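Local coordinates for protein beta-glucuronidase (Dictyoglomus thermophilum, PDB 6XXW) that probably hydrolyses beta-D-glucuronides, as a family 2 glycoside hydrolase that pairs a sugar-binding domain with a TIM barrel, at residues A[56-61]-A[178-183]; A[96-101]-A[139-144]; A[307-312]-A[554-559]. All blocks are in the same frame, centred on the assembly; numbering follows the deposited sequence.

Interaction 1: A[56-61]-A[178-183]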
loop_
_atom_site.group_PDB
_atom_site.type_symbol
_atom_site.label_atom_id
_atom_site.label_comp_id
_atom_site.label_asym_id
_atom_site.label_seq_id
_atom_site.Cartn_x
_atom_site.Cartn_y
_atom_site.Cartn_z
ATOM N N ALA A 56 -1.477 -5.513 28.576
ATOM C CA ALA A 56 -1.851 -4.851 27.328
ATOM C C ALA A 56 -2.271 -3.421 27.626
ATOM O O ALA A 56 -2.743 -3.124 28.726
ATOM C CB ALA A 56 -3.007 -5.567 26.634
ATOM N N SER A 57 -2.137 -2.536 26.654
ATOM C CA SER A 57 -2.814 -1.256 26.747
ATOM C C SER A 57 -4.279 -1.520 26.432
ATOM O O SER A 57 -4.584 -2.384 25.616
ATOM C CB SER A 57 -2.225 -0.284 25.718
ATOM O OG SER A 57 -0.860 -0.021 25.976
ATOM N N PHE A 58 -5.198 -0.778 27.066
ATOM C CA PHE A 58 -6.608 -1.040 26.769
ATOM C C PHE A 58 -7.118 -0.307 25.530
ATOM O O PHE A 58 -8.233 -0.598 25.080
ATOM C CB PHE A 58 -7.506 -0.700 27.981
ATOM C CG PHE A 58 -7.473 0.753 28.414
ATOM C CD1 PHE A 58 -8.119 1.735 27.677
ATOM C CD2 PHE A 58 -6.810 1.133 29.576
ATOM C CE1 PHE A 58 -8.085 3.090 28.085
ATOM C CE2 PHE A 58 -6.778 2.480 29.995
ATOM C CZ PHE A 58 -7.423 3.451 29.243
ATOM N N ASN A 59 -6.321 0.594 24.950
ATOM C CA ASN A 59 -6.846 1.572 23.998
ATOM C C ASN A 59 -7.287 0.938 22.679
ATOM O O ASN A 59 -8.291 1.363 22.094
ATOM C CB ASN A 59 -5.798 2.661 23.752
ATOM C CG ASN A 59 -5.327 3.324 25.057
ATOM O OD1 ASN A 59 -4.490 2.779 25.768
ATOM N ND2 ASN A 59 -5.873 4.496 25.362
ATOM N N ASP A 60 -6.551 -0.054 22.178
ATOM C CA ASP A 60 -6.829 -0.619 20.856
ATOM C C ASP A 60 -7.522 -1.979 20.915
ATOM O O ASP A 60 -7.658 -2.638 19.878
ATOM C CB ASP A 60 -5.537 -0.736 20.044
ATOM C CG ASP A 60 -4.943 0.630 19.685
ATOM O OD1 ASP A 60 -5.691 1.629 19.680
ATOM O OD2 ASP A 60 -3.723 0.703 19.418
ATOM N N ILE A 61 -7.976 -2.399 22.097
ATOM C CA ILE A 61 -8.540 -3.736 22.271
ATOM C C ILE A 61 -9.982 -3.787 21.776
ATOM O O ILE A 61 -10.426 -4.808 21.228
ATOM C CB ILE A 61 -8.435 -4.154 23.752
ATOM C CG1 ILE A 61 -6.966 -4.153 24.203
ATOM C CG2 ILE A 61 -9.109 -5.545 23.992
ATOM C CD1 ILE A 61 -6.140 -5.247 23.497
ATOM N N ASN A 178 -0.259 8.220 24.310
ATOM C CA ASN A 178 -0.445 8.024 25.752
ATOM C C ASN A 178 -1.261 6.755 26.029
ATOM O O ASN A 178 -2.339 6.785 26.622
ATOM C CB ASN A 178 -1.111 9.256 26.357
ATOM C CG ASN A 178 -1.149 9.224 27.885
ATOM O OD1 ASN A 178 -0.169 8.853 28.548
ATOM N ND2 ASN A 178 -2.289 9.614 28.447
ATOM N N TYR A 179 -0.730 5.622 25.564
ATOM C CA TYR A 179 -1.330 4.324 25.872
ATOM C C TYR A 179 -1.400 4.116 27.382
ATOM O O TYR A 179 -0.490 4.506 28.123
ATOM C CB TYR A 179 -0.510 3.191 25.258
ATOM C CG TYR A 179 -0.794 2.858 23.804
ATOM C CD1 TYR A 179 -2.055 2.431 23.388
ATOM C CD2 TYR A 179 0.229 2.937 22.850
ATOM C CE1 TYR A 179 -2.302 2.124 22.042
ATOM C CE2 TYR A 179 -0.005 2.619 21.509
ATOM C CZ TYR A 179 -1.265 2.220 21.115
ATOM O OH TYR A 179 -1.465 1.902 19.796
ATOM N N SER A 180 -2.470 3.463 27.837
ATOM C CA SER A 180 -2.656 3.215 29.254
ATOM C C SER A 180 -3.170 1.804 29.493
ATOM O O SER A 180 -3.682 1.131 28.587
ATOM C CB SER A 180 -3.624 4.224 29.887
ATOM O OG SER A 180 -3.708 3.992 31.299
ATOM N N GLY A 181 -3.046 1.373 30.743
ATOM C CA GLY A 181 -3.427 0.040 31.155
ATOM C C GLY A 181 -2.314 -0.607 31.940
ATOM O O GLY A 181 -1.349 0.047 32.354
ATOM N N ILE A 182 -2.444 -1.916 32.155
ATOM C CA ILE A 182 -1.422 -2.695 32.846
ATOM C C ILE A 182 -0.524 -3.286 31.766
ATOM O O ILE A 182 -0.878 -4.273 31.117
ATOM C CB ILE A 182 -2.022 -3.786 33.737
ATOM C CG1 ILE A 182 -2.953 -3.175 34.791
ATOM C CG2 ILE A 182 -0.891 -4.554 34.447
ATOM C CD1 ILE A 182 -3.802 -4.208 35.522
ATOM N N HIS A 183 0.663 -2.702 31.603
ATOM C CA HIS A 183 1.518 -2.970 30.453
ATOM C C HIS A 183 2.490 -4.118 30.674
ATOM O O HIS A 183 3.059 -4.627 29.704
ATOM C CB HIS A 183 2.289 -1.698 30.086
ATOM C CG HIS A 183 1.424 -0.613 29.519
ATOM N ND1 HIS A 183 1.781 0.719 29.545
ATOM C CD2 HIS A 183 0.231 -0.670 28.879
ATOM C CE1 HIS A 183 0.840 1.437 28.956
ATOM N NE2 HIS A 183 -0.109 0.617 28.536
HETATM O O HOH W 1 -4.922 6.273 27.229
#
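Tyr179 OH donates to Asp60 OD2 at 2.6 Å, and the same hydroxyl has a second partner in Arg574 NH2. The carboxylate receives it on its syn side, somewhat out of plane, and stands almost perpendicular to the ring (86°), with OD2 at the ring edge, near its plane and beside CE1. Tyr179 gets there with CG beside its own backbone N, opposite the carbonyl carbon (chi1 -84°), which carries the ring past Ser57 and Asn59 to Asp60. The other Asp60 oxygen, OD1, makes a weak hydrogen bond to a bound Tris molecule, probably from the crystallisation liquor.

Next along the loop, Asn59 reaches the backbone. Its OD1 takes the N-H of Ser180 at 3.0 Å, in the carbonyl plane on a lone pair and nearly straight (171°), while also lying at the Tyr179 ring edge, 3.4 Å from CD1. Its ND2 is bridged by a water to Asn178 O and bonds to Arg68 O as well.

The backbones themselves are joined by two bonds: Phe58 N to Ser180 O at 2.9 Å, and Ala56 N to Ile182 O, also 2.9 Å. Ser180 O additionally takes a CA-H contact from Ser57. Phe58 CE2 lies 3.6 Å from Ser180 CB, with the ring oblique to the Ser180 carbonyl. Ser57 OG comes within 2.7 Å of His183 NE2 and accepts from Lys315 N. At Gly181 a side chain would run into Ala56 O.

The 56-61 loop is thus joined to 178-183 within the sugar-binding domain mostly by backbone, amide, hydroxyl and carboxylate bonds. The buried Asn59 amide has both ends paired, and the Tyr179 hydroxyl links Asp60 to Arg574.

Interaction 2: A[96-101]-A[139-144]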
loop_
_atom_site.group_PDB
_atom_site.type_symbol
_atom_site.label_atom_id
_atom_site.label_comp_id
_atom_site.label_asym_id
_atom_site.label_seq_id
_atom_site.Cartn_x
_atom_site.Cartn_y
_atom_site.Cartn_z
ATOM N N GLY A 96 4.145 -5.178 37.062
ATOM C CA GLY A 96 5.317 -4.830 36.280
ATOM C C GLY A 96 5.316 -3.379 35.835
ATOM O O GLY A 96 6.362 -2.722 35.843
ATOM N N ALA A 97 4.156 -2.873 35.414
ATOM C CA ALA A 97 4.007 -1.477 35.009
ATOM C C ALA A 97 2.535 -1.165 34.784
ATOM O O ALA A 97 1.793 -2.004 34.263
ATOM C CB ALA A 97 4.807 -1.163 33.732
ATOM N N ALA A 98 2.124 0.044 35.179
ATOM C CA ALA A 98 0.774 0.545 34.912
ATOM C C ALA A 98 0.844 2.055 34.714
ATOM O O ALA A 98 1.299 2.774 35.607
ATOM C CB ALA A 98 -0.181 0.195 36.061
ATOM N N ALA A 99 0.403 2.547 33.560
ATOM C CA ALA A 99 0.582 3.953 33.191
ATOM C C ALA A 99 -0.690 4.745 33.490
ATOM O O ALA A 99 -1.728 4.486 32.875
ATOM C CB ALA A 99 0.938 4.064 31.704
ATOM N N HIS A 100 -0.621 5.735 34.393
ATOM C CA HIS A 100 0.586 6.266 35.021
ATOM C C HIS A 100 0.520 6.286 36.558
ATOM O O HIS A 100 1.555 6.199 37.217
ATOM C CB HIS A 100 0.854 7.702 34.522
ATOM C CG HIS A 100 0.972 7.800 33.032
ATOM N ND1 HIS A 100 2.123 7.464 32.355
ATOM C CD2 HIS A 100 0.068 8.157 32.089
ATOM C CE1 HIS A 100 1.927 7.617 31.055
ATOM N NE2 HIS A 100 0.685 8.031 30.867
ATOM N N PHE A 101 -0.678 6.457 37.118
ATOM C CA PHE A 101 -0.921 6.349 38.557
ATOM C C PHE A 101 -1.734 5.089 38.827
ATOM O O PHE A 101 -2.659 4.769 38.070
ATOM C CB PHE A 101 -1.693 7.560 39.097
ATOM C CG PHE A 101 -1.084 8.888 38.754
ATOM C CD1 PHE A 101 -0.259 9.541 39.654
ATOM C CD2 PHE A 101 -1.368 9.508 37.543
ATOM C CE1 PHE A 101 0.290 10.779 39.343
ATOM C CE2 PHE A 101 -0.822 10.740 37.233
ATOM C CZ PHE A 101 0.008 11.375 38.127
ATOM N N ILE A 139 -7.147 -3.451 40.466
ATOM C CA ILE A 139 -6.091 -2.495 40.178
ATOM C C ILE A 139 -6.727 -1.299 39.489
ATOM O O ILE A 139 -7.363 -1.449 38.439
ATOM C CB ILE A 139 -4.966 -3.101 39.320
ATOM C CG1 ILE A 139 -4.300 -4.248 40.092
ATOM C CG2 ILE A 139 -3.939 -2.005 38.932
ATOM C CD1 ILE A 139 -3.324 -5.100 39.291
ATOM N N MET A 140 -6.597 -0.127 40.101
ATOM C CA MET A 140 -7.014 1.115 39.479
ATOM C C MET A 140 -5.814 1.707 38.758
ATOM O O MET A 140 -4.701 1.723 39.292
ATOM C CB MET A 140 -7.557 2.093 40.531
ATOM C CG MET A 140 -8.141 3.392 39.989
ATOM S SD MET A 140 -6.898 4.600 39.404
ATOM C CE MET A 140 -6.001 4.979 40.915
ATOM N N VAL A 141 -6.041 2.192 37.542
ATOM C CA VAL A 141 -5.003 2.845 36.751
ATOM C C VAL A 141 -5.574 4.162 36.246
ATOM O O VAL A 141 -6.687 4.192 35.722
ATOM C CB VAL A 141 -4.539 1.972 35.565
ATOM C CG1 VAL A 141 -3.442 2.685 34.786
ATOM C CG2 VAL A 141 -4.065 0.580 36.050
ATOM N N ASP A 142 -4.808 5.240 36.393
ATOM C CA ASP A 142 -5.220 6.579 35.977
ATOM C C ASP A 142 -4.198 7.067 34.962
ATOM O O ASP A 142 -2.997 7.073 35.251
ATOM C CB ASP A 142 -5.291 7.514 37.195
ATOM C CG ASP A 142 -5.987 8.851 36.903
ATOM O OD1 ASP A 142 -6.061 9.282 35.741
ATOM O OD2 ASP A 142 -6.453 9.492 37.861
ATOM N N ASN A 143 -4.661 7.437 33.760
ATOM C CA ASN A 143 -3.762 7.898 32.710
ATOM C C ASN A 143 -3.718 9.417 32.601
ATOM O O ASN A 143 -3.134 9.943 31.646
ATOM C CB ASN A 143 -4.148 7.282 31.353
ATOM C CG ASN A 143 -5.520 7.701 30.894
ATOM O OD1 ASN A 143 -6.256 8.339 31.639
ATOM N ND2 ASN A 143 -5.875 7.354 29.649
ATOM N N THR A 144 -4.305 10.129 33.563
ATOM C CA THR A 144 -4.309 11.586 33.552
ATOM C C THR A 144 -2.900 12.099 33.827
ATOM O O THR A 144 -2.339 11.838 34.894
ATOM C CB THR A 144 -5.277 12.108 34.612
ATOM O OG1 THR A 144 -6.559 11.493 34.415
ATOM C CG2 THR A 144 -5.425 13.623 34.497
#
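Three backbone hydrogen bonds join Phe101 and His100 to Asp142. Asp142 O accepts twice, from Phe101 N at 3.0 Å in the carbonyl plane and from His100 N at 2.9 Å, the latter well above that plane; both are nearly straight. Asp142 N returns a bond to Phe101 O at 2.8 Å, and Val141 CA adds a CA-H...O contact to the same carbonyl. Two residues facing one make this a classic beta bulge, with a cis peptide just before His100. It falls where strand 90-99 gives way to strand 101-106, which runs antiparallel to strand 134-142 in the beta sandwich of the sugar-binding domain.

Val141 splits its branches. CG2 makes an apolar contact with Ala98 CB at 3.9 Å, while CG1, opposite the backbone N (chi1 -179°), comes within 3.1 Å of Ala99 O, a close methyl-carbonyl approach; that oxygen also accepts from Ser180 OG.

The rings supply edge contacts. Phe101 turns CE2 toward Thr144 O, 3.0 Å away near the ring plane; that buried carbonyl has no hydrogen-bond partner in the model. His100 brings CD2 to within 3.7 Å of Asn143 O, also at the ring edge, while its NE2 bonds to Asn178 OD1.

Just past strand 139-142, Thr144 N bonds to Asp142 OD1 from above the carboxylate plane, making an Asx turn; Thr144 OG1 adds a second bond to OD1, on its syn lone pair, at 2.6 Å.

Interaction 3: A[307-312]-A[554-559]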
loop_
_atom_site.group_PDB
_atom_site.type_symbol
_atom_site.label_atom_id
_atom_site.label_comp_id
_atom_site.label_asym_id
_atom_site.label_seq_id
_atom_site.Cartn_x
_atom_site.Cartn_y
_atom_site.Cartn_z
ATOM N N HIS A 307 10.846 1.724 20.842
ATOM C CA HIS A 307 9.681 2.089 21.638
ATOM C C HIS A 307 9.036 0.788 22.073
ATOM O O HIS A 307 9.154 -0.222 21.382
ATOM C CB HIS A 307 8.649 2.929 20.863
ATOM C CG HIS A 307 8.715 4.393 21.158
ATOM N ND1 HIS A 307 8.574 4.905 22.429
ATOM C CD2 HIS A 307 8.925 5.455 20.346
ATOM C CE1 HIS A 307 8.697 6.216 22.389
ATOM N NE2 HIS A 307 8.912 6.576 21.137
ATOM N N GLU A 308 8.335 0.812 23.203
ATOM C CA GLU A 308 7.534 -0.348 23.585
ATOM C C GLU A 308 6.173 -0.153 22.939
ATOM O O GLU A 308 5.311 0.544 23.471
ATOM C CB GLU A 308 7.465 -0.494 25.100
ATOM C CG GLU A 308 8.758 -1.046 25.676
ATOM C CD GLU A 308 8.652 -1.354 27.154
ATOM O OE1 GLU A 308 8.177 -0.475 27.909
ATOM O OE2 GLU A 308 9.031 -2.482 27.558
ATOM N N ASP A 309 5.992 -0.758 21.765
ATOM C CA ASP A 309 4.844 -0.477 20.918
ATOM C C ASP A 309 4.708 -1.630 19.937
ATOM O O ASP A 309 5.703 -2.065 19.348
ATOM C CB ASP A 309 5.038 0.866 20.179
ATOM C CG ASP A 309 4.020 1.084 19.065
ATOM O OD1 ASP A 309 4.159 0.477 17.979
ATOM O OD2 ASP A 309 3.078 1.869 19.281
ATOM N N SER A 310 3.490 -2.126 19.779
ATOM C CA SER A 310 3.208 -3.153 18.786
ATOM C C SER A 310 1.709 -3.163 18.513
ATOM O O SER A 310 0.922 -2.562 19.259
ATOM C CB SER A 310 3.778 -4.513 19.259
ATOM O OG SER A 310 2.900 -5.181 20.157
ATOM N N ASP A 311 1.323 -3.818 17.407
ATOM C CA ASP A 311 -0.067 -3.811 16.959
ATOM C C ASP A 311 -0.999 -4.352 18.036
ATOM O O ASP A 311 -0.714 -5.374 18.669
ATOM C CB ASP A 311 -0.235 -4.661 15.692
ATOM C CG ASP A 311 0.047 -3.895 14.411
ATOM O OD1 ASP A 311 -0.062 -2.650 14.395
ATOM O OD2 ASP A 311 0.382 -4.557 13.399
ATOM N N ILE A 312 -2.130 -3.664 18.223
ATOM C CA ILE A 312 -3.275 -4.101 19.030
ATOM C C ILE A 312 -3.018 -3.964 20.530
ATOM O O ILE A 312 -3.843 -3.394 21.248
ATOM C CB ILE A 312 -3.727 -5.544 18.722
ATOM C CG1 ILE A 312 -3.864 -5.813 17.212
ATOM C CG2 ILE A 312 -5.086 -5.794 19.383
ATOM C CD1 ILE A 312 -4.766 -4.831 16.517
ATOM N N ASP A 554 7.920 1.586 13.049
ATOM C CA ASP A 554 6.753 2.474 13.102
ATOM C C ASP A 554 5.983 2.270 14.401
ATOM O O ASP A 554 5.757 1.135 14.832
ATOM C CB ASP A 554 5.804 2.213 11.917
ATOM C CG ASP A 554 6.466 2.435 10.562
ATOM O OD1 ASP A 554 7.484 3.153 10.507
ATOM O OD2 ASP A 554 5.966 1.883 9.549
ATOM N N PHE A 555 5.559 3.374 15.021
ATOM C CA PHE A 555 4.867 3.305 16.308
ATOM C C PHE A 555 3.752 4.338 16.354
ATOM O O PHE A 555 3.758 5.314 15.606
ATOM C CB PHE A 555 5.834 3.523 17.489
ATOM C CG PHE A 555 6.534 4.857 17.477
ATOM C CD1 PHE A 555 7.718 5.030 16.764
ATOM C CD2 PHE A 555 6.019 5.939 18.186
ATOM C CE1 PHE A 555 8.375 6.267 16.758
ATOM C CE2 PHE A 555 6.668 7.178 18.178
ATOM C CZ PHE A 555 7.843 7.339 17.479
ATOM N N MET A 556 2.793 4.126 17.260
ATOM C CA MET A 556 1.635 5.011 17.339
ATOM C C MET A 556 1.939 6.295 18.116
ATOM O O MET A 556 2.698 6.294 19.090
ATOM C CB MET A 556 0.457 4.301 18.012
ATOM C CG MET A 556 -0.283 3.303 17.146
ATOM S SD MET A 556 -0.847 3.960 15.570
ATOM C CE MET A 556 -1.461 5.519 16.093
ATOM N N THR A 557 1.295 7.387 17.692
ATOM C CA THR A 557 1.335 8.695 18.340
ATOM C C THR A 557 -0.090 9.213 18.461
ATOM O O THR A 557 -1.021 8.651 17.871
ATOM C CB THR A 557 2.163 9.714 17.537
ATOM O OG1 THR A 557 1.511 9.969 16.283
ATOM C CG2 THR A 557 3.559 9.183 17.260
ATOM N N LYS A 558 -0.266 10.311 19.209
ATOM C CA LYS A 558 -1.557 10.986 19.165
ATOM C C LYS A 558 -1.816 11.508 17.753
ATOM O O LYS A 558 -0.906 11.620 16.929
ATOM C CB LYS A 558 -1.622 12.134 20.174
ATOM C CG LYS A 558 -0.861 13.364 19.768
ATOM C CD LYS A 558 -1.297 14.583 20.572
ATOM C CE LYS A 558 -0.542 14.703 21.867
ATOM N NZ LYS A 558 -1.171 15.722 22.772
ATOM N N GLN A 559 -3.077 11.816 17.472
ATOM C CA GLN A 559 -3.455 12.204 16.124
ATOM C C GLN A 559 -3.126 13.668 15.872
ATOM O O GLN A 559 -3.340 14.529 16.732
ATOM C CB GLN A 559 -4.941 11.950 15.894
ATOM C CG GLN A 559 -5.304 10.477 15.944
ATOM C CD GLN A 559 -6.736 10.237 15.573
ATOM O OE1 GLN A 559 -7.100 10.251 14.395
ATOM N NE2 GLN A 559 -7.575 10.042 16.579
HETATM O O HOH W 2 6.563 -0.308 16.926
HETATM O O HOH W 3 3.507 4.218 20.685
#
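Asp309 and Phe555 meet through different first torsions: Asp309 swings CG away from its N (chi1 168°) and out toward the other loop, whereas Phe555 tucks CG between N and carbonyl carbon (chi1 60°), which turns its ring to His307. The two loops follow strands 297-305 and 544-550, parallel neighbours that close the TIM barrel, and so both sit at the C-terminal end of the strands, the end where TIM-barrel enzymes carry their active sites.

Asp309 CG rests 3.4 Å from Phe555 CB, the carboxylate standing steeply to the ring plane. OD2 accepts an almost linear bond from Met556 N at 3.0 Å, the N-H arriving from above the carboxylate plane. A water ties OD2 to Met556 O as well, donating to both, so one oxygen serves both polar backbone atoms of Met556. OD1 forms a salt bridge with Arg574 NE, and a second water lies 2.7 Å from it, near Asp554 O too. With an alanine in place of Asp309, Met556 N would probably lose its acceptor and Arg574 one carboxylate partner, though Asp311 also pairs with it, and a gap would open beside Phe555 CB.

Beside these polar bonds, the His307 and Phe555 rings meet obliquely, planes at 49° and centroids 4.4 Å apart. ND1 of His307 bonds to Tyr342 OH, which fixes the rotation of the imidazole. Its CD2 is the atom that does the touching: it sits over the centre of one Phe555 face, 3.4 Å above the plane.

In the fold
Interactions 1 and 2 belong to the same sugar-binding domain, their centres about 10 Å apart, and 96-101/139-144 is nested within the loop closed by 56-61/178-183. They meet directly: Ser180 OG lies 2.6 Å from Ala99 O, probably a hydrogen bond. Interaction 3, in the TIM barrel, has its centre about 11 Å from interaction 1. There Tyr179 OH packs on Met556 CG at 3.2 Å, and Asp60 CB on Ile312 O at 3.4 Å; Arg574 serves both contacts. A Tris molecule, probably from the crystallisation liquor, lies near Asp60, Ile312 and Met556 and may mark a pocket at this junction; whether it is the active site is not established. Interaction 2 stays about 7 Å from interaction 3 at the nearest atoms.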